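Local coordinates for protein carboxylesterase (Est-2) (Archaeoglobus fulgidus, PDB 5FRD) that probably hydrolyses carboxylic esters as an alpha/beta-hydrolase esterase and binds a coenzyme A molecule in the vicinity of its active site, at residues V5-D10 against L76-G81; K13-K18 against A48-N53; V24-S29 against V84-S89. One frame throughout, in Å; residues are numbered along the deposited sequence.

The three contacts step inward through one mixed sheet, from its outer edge toward the probable active site. Contacts 1 and 2, centres about 9 Å apart, share the edge hairpin: Val-5 N lies 2.9 Å from Leu-16 O, a probable hydrogen bond between strands 3-9 and 12-18. Contact 2 hands the sheet on to contact 3, about 12 Å away centre to centre, through a probable bond of 3.1 Å from Ile-49 N to Tyr-26 O. Helix 65-79 ties contact 1 to contact 3, with Leu-76 CD1 3.6 Å from Val-85 CG2. Contact 3 alone reaches the ligand: the side chain of Ser-89 comes within about 4 Å of the bound coenzyme A.

Contact 1. Residues V5-D10 against L76-G81; sequences VFIDVD and LKKTVG
Ile-7, Asp-8 and Val-9 of strand 3-9 meet Lys-78 and Thr-79 near the C-terminal end of helix 65-79 in a small surface contact, where one of the two edge strands of the sheet rests beside a helix that packs over it. Only 193 Å² is buried, and no hydrogen bond runs directly between the two segments. The apolar part centres on Ile-7, whose CG1 stands between the backbone N and the carbonyl carbon (chi1 66°); with the branch fully extended beyond it, CD1 reaches the lysine chain, 4.1 Å from Lys-78 CD. The other branch is looser, Ile-7 CG2 lying 4.5 Å from Thr-79 CG2. The hydroxyl of Thr-79 turns back into its own helix, bonded to Ser-75 O.

The helix belongs to a beta-alpha-beta crossover of the alpha/beta-hydrolase fold: it follows strand 47-49 and leads into strand 83-88, and on its way it also covers the antiparallel edge of the sheet. Val-9, buried, touches Tyr-71, Glu-74 and Ser-75 one to two turns earlier.

Lys-78 brings its aliphatic part past the strand backbone, with CE 3.4 Å from Asp-8 O and 4.3 Å from Val-9 CG2. A bend at the last torsion (chi4 -68°) places NZ beside a water that accepts from it at 2.9 Å and donates to Asp-8 O, also at 2.9 Å. The lysine is modelled in two conformers, so all its side-chain contacts, this bridge included, are tentative. The carboxylate of Asp-8 is not a partner in the conformer described, one of two: OD2 lies 6.4 Å from Lys-78 NZ and is bonded instead to Gly-11 N.

Contact 2. Residues K13-K18 against A48-N53; sequences KVSLLK and AIDLPN
Leu-16 and Leu-17 lie against Ala-48 and Ile-49 as antiparallel strand neighbours, and this is the close-set half of the contact. Leu-17 and Ala-48 form a hydrogen-bonded pair, with Ala-48 N 2.8 Å from Leu-17 O and Leu-17 N 2.9 Å from Ala-48 O. Leu-16 and Ile-49 are the adjoining non-hydrogen-bonded pair, where Leu-16 CA makes a CA-H...O contact of 3.2 Å with Ala-48 O. Leu-16 has CG beside its own backbone N (chi1 -55°), and with chi2 near 95° its CD2 lies 3.9 Å from Ile-49 CA and nearly as close to CB of that residue. On this same face CD2 also meets the ring of Phe-25, so an alanine in place of Leu-16 would probably leave a gap beside Ile-49 and the Phe-25 ring, both losing the CD2 contact.

Strand 47-49 is where the sheet changes character: antiparallel to strand 12-18 on this flank, it runs parallel to strand 24-27 on the other, beginning the parallel core of the alpha/beta-hydrolase fold.

Beyond Ile-49 the two chains draw apart. A last backbone bond, Asp-50 N to Ser-15 O at 2.9 Å, holds the junction; past it, Val-14 CA and Pro-52 CA are 6.5 Å apart. Val-14 CG1 still packs 3.7 Å from Ile-49 CG1, but Val-14 CG2 merely grazes Pro-52 CG at 4.5 Å, and Lys-13 and Asn-53 at this end are partly exposed. The carboxylate of Asp-50 is buried all the same, satisfied by a salt bridge from OD2 to Arg-4 and by backbone N-H groups, Ala-34 on OD1 and Gln-56 on OD2. Arg-4 also bonds Ser-15 OG, linking both segments through one guanidinium group.

Contact 3. Residues V24-S29 against V84-S89; sequences VFYIHS and VVVGHS
Phe-25 and Ile-27 exchange backbone hydrogen bonds with Val-84, Val-86 and His-88, four in all, between parallel strands whose axes are 18° apart. The ladder starts from Phe-25 N, 2.9 Å from Val-84 O, and finishes with His-88 N, 3.0 Å from Ile-27 O. Four CA-H...O contacts accompany it, among them Tyr-26 CA to Val-86 O at 3.3 Å.

Apolar packing occupies both faces. On one, Val-86 is the central residue: its CG2 lies 3.8 Å from Val-24 CG1, and its CB is equally close to Tyr-26 CD2, the tyrosine and valine lying side by side and pointing the same way. Val-24 CG1 also sits 3.5 Å above the Tyr-26 ring plane, toward the rim. On the other face Ile-27 CD1 reaches Val-85 CG1 at 3.9 Å.

Polar groups gather at the C-terminal ends of the strands. Ser-29 OG, hydrogen-bonded to Gln-36, stands between the backbone N and the carbonyl carbon (chi1 57°), which puts it beside the His-88 ring. Ser-29 CB and Ser-89 CB are in van der Waals contact at 3.8 Å. Ser-89 CB covers the centre of one face of the His-88 ring, while His-88 NE2 bonds the carbonyl of His-228. His-28 ND1 donates to Ser-29 O with the acceptor in the ring plane. Ser-89, with the positive phi of 56° of a strained strand-to-helix turn, has the geometry of the nucleophile elbow and is probably the catalytic serine, with His-228 and Asp-200 as the likely rest of the triad.

Around this core pair, strand 47-49 bonds to the far edge of strand 24-27 and strand 106-112 to that of strand 83-88. Helix 65-79 covers Phe-25 and Val-85 on one face, and helix 38-43 touches Tyr-26 on the other.

Contact 1. Residues V5-D10 against L76-G81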
# COMPACT_ATOMS: atom_id res chain seq x y z
N VAL A 5 6.69 -12.93 11.72
CA VAL A 5 5.89 -13.19 12.93
C VAL A 5 4.49 -13.54 12.54
O VAL A 5 4.06 -13.33 11.41
CB VAL A 5 5.89 -12.02 13.91
CG1 VAL A 5 7.30 -11.72 14.39
CG2 VAL A 5 5.26 -10.78 13.28
N PHE A 6 3.76 -14.09 13.51
CA PHE A 6 2.37 -14.48 13.31
C PHE A 6 1.56 -14.00 14.49
O PHE A 6 2.01 -14.10 15.62
CB PHE A 6 2.27 -16.01 13.19
CG PHE A 6 2.96 -16.55 11.97
CD1 PHE A 6 4.31 -16.86 12.01
CD2 PHE A 6 2.26 -16.69 10.78
CE1 PHE A 6 4.95 -17.34 10.86
CE2 PHE A 6 2.91 -17.18 9.64
CZ PHE A 6 4.24 -17.48 9.70
N ILE A 7 0.36 -13.53 14.19
CA ILE A 7 -0.66 -13.13 15.17
C ILE A 7 -1.97 -13.75 14.76
O ILE A 7 -2.12 -14.34 13.68
CB ILE A 7 -0.79 -11.59 15.26
CG1 ILE A 7 -1.34 -10.99 13.98
CG2 ILE A 7 0.54 -10.98 15.67
CD1 ILE A 7 -1.65 -9.52 14.08
N ASP A 8 -2.97 -13.62 15.64
CA ASP A 8 -4.32 -14.11 15.36
C ASP A 8 -5.28 -12.95 15.40
O ASP A 8 -5.27 -12.17 16.35
CB ASP A 8 -4.73 -15.14 16.41
CG ASP A 8 -6.12 -15.71 16.12
OD1 ASP A 8 -6.22 -16.58 15.23
OD2 ASP A 8 -7.10 -15.24 16.75
N VAL A 9 -6.10 -12.83 14.36
CA VAL A 9 -7.18 -11.87 14.33
C VAL A 9 -8.51 -12.63 14.15
O VAL A 9 -8.82 -13.08 13.06
CB VAL A 9 -7.01 -10.82 13.21
CG1 VAL A 9 -8.20 -9.87 13.15
CG2 VAL A 9 -5.71 -10.05 13.42
N ASP A 10 -9.27 -12.74 15.26
CA ASP A 10 -10.56 -13.47 15.27
C ASP A 10 -10.48 -14.86 14.65
O ASP A 10 -11.36 -15.27 13.90
CB ASP A 10 -11.61 -12.66 14.51
CG ASP A 10 -11.80 -11.28 15.07
OD1 ASP A 10 -11.44 -11.05 16.25
OD2 ASP A 10 -12.30 -10.42 14.32
N LEU A 76 -2.28 -3.87 13.40
CA LEU A 76 -1.54 -2.74 13.85
C LEU A 76 -1.63 -2.63 15.38
O LEU A 76 -0.63 -2.52 16.06
CB LEU A 76 -2.05 -1.47 13.14
CG LEU A 76 -1.30 -0.18 13.30
CD1 LEU A 76 -1.72 0.82 12.24
CD2 LEU A 76 -1.43 0.44 14.69
N LYS A 77 -2.85 -2.70 15.89
CA LYS A 77 -3.05 -2.61 17.34
C LYS A 77 -2.23 -3.66 18.09
O LYS A 77 -1.65 -3.36 19.14
CB LYS A 77 -4.53 -2.77 17.68
CG LYS A 77 -5.38 -1.57 17.33
CD LYS A 77 -6.86 -1.92 17.46
CE LYS A 77 -7.75 -0.77 17.06
NZ LYS A 77 -9.20 -1.13 17.14
N LYS A 78 -2.15 -4.88 17.55
CA LYS A 78 -1.46 -6.01 18.21
C LYS A 78 0.05 -6.00 18.07
O LYS A 78 0.74 -6.77 18.75
CB LYS A 78 -2.00 -7.35 17.67
CG LYS A 78 -3.42 -7.67 18.13
CD LYS A 78 -3.99 -8.88 17.38
CE LYS A 78 -5.49 -9.04 17.59
NZ LYS A 78 -5.82 -9.41 18.99
N THR A 79 0.58 -5.17 17.17
CA THR A 79 2.01 -5.15 16.93
C THR A 79 2.67 -3.88 17.42
O THR A 79 3.60 -3.93 18.22
CB THR A 79 2.33 -5.38 15.42
OG1 THR A 79 1.59 -4.46 14.63
CG2 THR A 79 2.01 -6.79 15.01
N VAL A 80 2.20 -2.73 16.95
CA VAL A 80 2.78 -1.42 17.28
C VAL A 80 1.87 -0.48 18.06
O VAL A 80 2.36 0.49 18.61
CB VAL A 80 3.34 -0.72 16.01
CG1 VAL A 80 4.60 -1.45 15.54
CG2 VAL A 80 2.32 -0.66 14.91
N GLY A 81 0.58 -0.76 18.13
CA GLY A 81 -0.35 0.05 18.91
C GLY A 81 -0.86 1.24 18.15
O GLY A 81 -2.06 1.34 17.92
O HOH W 1 -4.86 -12.12 19.17

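Contact 2. Residues K13-K18 against A48-N53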
# COMPACT_ATOMS: atom_id res chain seq x y z
N LYS A 13 -5.18 -16.46 11.06
CA LYS A 13 -3.73 -16.31 11.22
C LYS A 13 -3.27 -15.22 10.25
O LYS A 13 -3.51 -15.33 9.04
CB LYS A 13 -2.99 -17.61 10.96
CG LYS A 13 -1.47 -17.48 11.01
CD LYS A 13 -0.74 -18.83 10.97
CE LYS A 13 -0.81 -19.62 9.68
NZ LYS A 13 -0.88 -18.78 8.45
N VAL A 14 -2.60 -14.22 10.81
CA VAL A 14 -2.03 -13.12 10.03
C VAL A 14 -0.52 -13.14 10.24
O VAL A 14 -0.04 -13.08 11.36
CB VAL A 14 -2.62 -11.76 10.42
CG1 VAL A 14 -1.92 -10.61 9.69
CG2 VAL A 14 -4.12 -11.73 10.12
N SER A 15 0.23 -13.19 9.13
CA SER A 15 1.67 -13.07 9.17
C SER A 15 2.10 -11.64 8.88
O SER A 15 1.42 -10.94 8.12
CB SER A 15 2.30 -14.00 8.15
OG SER A 15 3.71 -14.11 8.39
N LEU A 16 3.18 -11.25 9.50
CA LEU A 16 3.83 -9.96 9.21
C LEU A 16 5.32 -10.15 9.09
O LEU A 16 5.89 -11.04 9.71
CB LEU A 16 3.52 -8.90 10.27
CG LEU A 16 2.03 -8.64 10.55
CD1 LEU A 16 1.51 -9.46 11.74
CD2 LEU A 16 1.76 -7.18 10.82
N LEU A 17 5.96 -9.26 8.35
CA LEU A 17 7.41 -9.12 8.38
C LEU A 17 7.74 -7.94 9.24
O LEU A 17 7.06 -6.91 9.21
CB LEU A 17 7.99 -8.92 6.98
CG LEU A 17 7.88 -10.10 6.05
CD1 LEU A 17 8.45 -9.70 4.69
CD2 LEU A 17 8.58 -11.33 6.59
N LYS A 18 8.82 -8.02 10.00
CA LYS A 18 9.25 -6.90 10.83
C LYS A 18 10.74 -6.69 10.76
O LYS A 18 11.52 -7.62 10.66
CB LYS A 18 8.88 -7.04 12.29
CG LYS A 18 9.48 -8.25 12.95
CD LYS A 18 9.07 -8.35 14.41
CE LYS A 18 9.91 -7.47 15.31
NZ LYS A 18 9.44 -7.56 16.73
N ALA A 48 5.23 -4.97 8.33
CA ALA A 48 4.46 -5.05 7.10
C ALA A 48 3.53 -6.25 7.15
O ALA A 48 3.98 -7.37 7.37
CB ALA A 48 5.37 -5.16 5.88
N ILE A 49 2.24 -6.00 6.96
CA ILE A 49 1.27 -7.08 7.00
C ILE A 49 1.25 -7.91 5.73
O ILE A 49 1.41 -7.39 4.64
CB ILE A 49 -0.12 -6.49 7.30
CG1 ILE A 49 -1.13 -7.59 7.65
CG2 ILE A 49 -0.63 -5.63 6.16
CD1 ILE A 49 -2.48 -7.06 8.14
N ASP A 50 1.02 -9.22 5.85
CA ASP A 50 0.47 -10.01 4.73
C ASP A 50 -1.05 -9.98 4.89
O ASP A 50 -1.56 -10.56 5.85
CB ASP A 50 0.91 -11.49 4.80
CG ASP A 50 2.32 -11.77 4.35
OD1 ASP A 50 2.86 -11.04 3.49
OD2 ASP A 50 2.85 -12.85 4.76
N LEU A 51 -1.78 -9.25 4.07
CA LEU A 51 -3.24 -9.29 4.21
C LEU A 51 -3.72 -10.72 4.06
O LEU A 51 -3.12 -11.52 3.33
CB LEU A 51 -3.91 -8.40 3.16
CG LEU A 51 -3.76 -6.89 3.31
CD1 LEU A 51 -4.26 -6.17 2.08
CD2 LEU A 51 -4.41 -6.36 4.57
N PRO A 52 -4.81 -11.07 4.76
CA PRO A 52 -5.38 -12.40 4.49
C PRO A 52 -5.54 -12.61 2.99
O PRO A 52 -5.74 -11.65 2.22
CB PRO A 52 -6.73 -12.33 5.20
CG PRO A 52 -6.49 -11.39 6.33
CD PRO A 52 -5.57 -10.32 5.76
N ASN A 53 -5.37 -13.86 2.57
CA ASN A 53 -5.31 -14.27 1.16
C ASN A 53 -4.00 -14.01 0.45
O ASN A 53 -3.89 -14.31 -0.74
CB ASN A 53 -6.47 -13.70 0.33
CG ASN A 53 -7.81 -13.98 0.98
OD1 ASN A 53 -8.10 -15.13 1.27
ND2 ASN A 53 -8.57 -12.96 1.27

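Contact 3. Residues V24-S29 against V84-S89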
# COMPACT_ATOMS: atom_id res chain seq x y z
N VAL A 24 5.82 2.16 12.44
CA VAL A 24 5.53 2.25 11.01
C VAL A 24 4.88 0.93 10.62
O VAL A 24 5.38 -0.14 11.00
CB VAL A 24 6.79 2.51 10.16
CG1 VAL A 24 6.41 2.74 8.69
CG2 VAL A 24 7.55 3.71 10.66
N PHE A 25 3.76 1.02 9.89
CA PHE A 25 2.96 -0.12 9.51
C PHE A 25 2.64 -0.06 8.02
O PHE A 25 1.99 0.90 7.58
CB PHE A 25 1.66 -0.15 10.35
CG PHE A 25 0.89 -1.44 10.24
CD1 PHE A 25 1.16 -2.51 11.09
CD2 PHE A 25 -0.10 -1.58 9.30
CE1 PHE A 25 0.45 -3.69 10.97
CE2 PHE A 25 -0.81 -2.76 9.21
CZ PHE A 25 -0.52 -3.79 10.05
N TYR A 26 3.11 -1.06 7.25
CA TYR A 26 3.01 -1.02 5.81
C TYR A 26 1.95 -1.97 5.29
O TYR A 26 1.88 -3.11 5.75
CB TYR A 26 4.34 -1.44 5.16
CG TYR A 26 5.59 -0.73 5.62
CD1 TYR A 26 6.28 -1.17 6.72
CD2 TYR A 26 6.12 0.35 4.92
CE1 TYR A 26 7.46 -0.58 7.13
CE2 TYR A 26 7.27 0.98 5.36
CZ TYR A 26 7.94 0.52 6.46
OH TYR A 26 9.11 1.14 6.88
N ILE A 27 1.21 -1.53 4.28
CA ILE A 27 0.13 -2.30 3.68
C ILE A 27 0.35 -2.36 2.15
O ILE A 27 0.32 -1.34 1.45
CB ILE A 27 -1.27 -1.70 3.95
CG1 ILE A 27 -1.41 -1.36 5.44
CG2 ILE A 27 -2.32 -2.71 3.52
CD1 ILE A 27 -2.72 -0.71 5.80
N HIS A 28 0.58 -3.58 1.67
CA HIS A 28 0.88 -3.89 0.28
C HIS A 28 -0.30 -3.75 -0.67
O HIS A 28 -1.45 -3.56 -0.26
CB HIS A 28 1.44 -5.31 0.16
CG HIS A 28 0.47 -6.38 0.54
ND1 HIS A 28 -0.54 -6.81 -0.29
CD2 HIS A 28 0.35 -7.10 1.69
CE1 HIS A 28 -1.23 -7.76 0.32
NE2 HIS A 28 -0.73 -7.93 1.54
N SER A 29 -0.00 -3.90 -1.97
CA SER A 29 -0.95 -3.77 -3.05
C SER A 29 -1.53 -5.09 -3.54
O SER A 29 -1.23 -6.17 -3.01
CB SER A 29 -0.25 -2.98 -4.19
OG SER A 29 0.91 -3.64 -4.57
N VAL A 84 2.62 5.30 11.98
CA VAL A 84 2.52 5.88 10.66
C VAL A 84 2.09 4.74 9.73
O VAL A 84 2.79 3.73 9.66
CB VAL A 84 3.86 6.47 10.26
CG1 VAL A 84 3.82 6.99 8.83
CG2 VAL A 84 4.27 7.57 11.23
N VAL A 85 0.99 4.91 9.03
CA VAL A 85 0.46 3.88 8.16
C VAL A 85 0.82 4.18 6.73
O VAL A 85 0.48 5.27 6.23
CB VAL A 85 -1.05 3.76 8.30
CG1 VAL A 85 -1.61 2.69 7.38
CG2 VAL A 85 -1.44 3.45 9.75
N VAL A 86 1.53 3.26 6.10
CA VAL A 86 2.08 3.42 4.72
C VAL A 86 1.33 2.43 3.84
O VAL A 86 1.44 1.23 4.05
CB VAL A 86 3.57 3.12 4.71
CG1 VAL A 86 4.14 3.31 3.30
CG2 VAL A 86 4.34 3.94 5.71
N GLY A 87 0.57 2.91 2.87
CA GLY A 87 -0.20 2.06 1.98
C GLY A 87 0.08 2.29 0.53
O GLY A 87 0.07 3.44 0.10
N HIS A 88 0.26 1.21 -0.22
CA HIS A 88 0.50 1.24 -1.65
C HIS A 88 -0.72 0.74 -2.41
O HIS A 88 -1.14 -0.39 -2.21
CB HIS A 88 1.69 0.41 -2.01
CG HIS A 88 1.99 0.39 -3.47
ND1 HIS A 88 2.19 -0.76 -4.18
CD2 HIS A 88 2.12 1.40 -4.34
CE1 HIS A 88 2.43 -0.46 -5.45
NE2 HIS A 88 2.41 0.85 -5.57
N SER A 89 -1.26 1.57 -3.30
CA SER A 89 -2.34 1.20 -4.23
C SER A 89 -3.58 0.64 -3.51
O SER A 89 -4.15 1.41 -2.73
CB SER A 89 -1.78 0.31 -5.34
OG SER A 89 -2.60 0.42 -6.52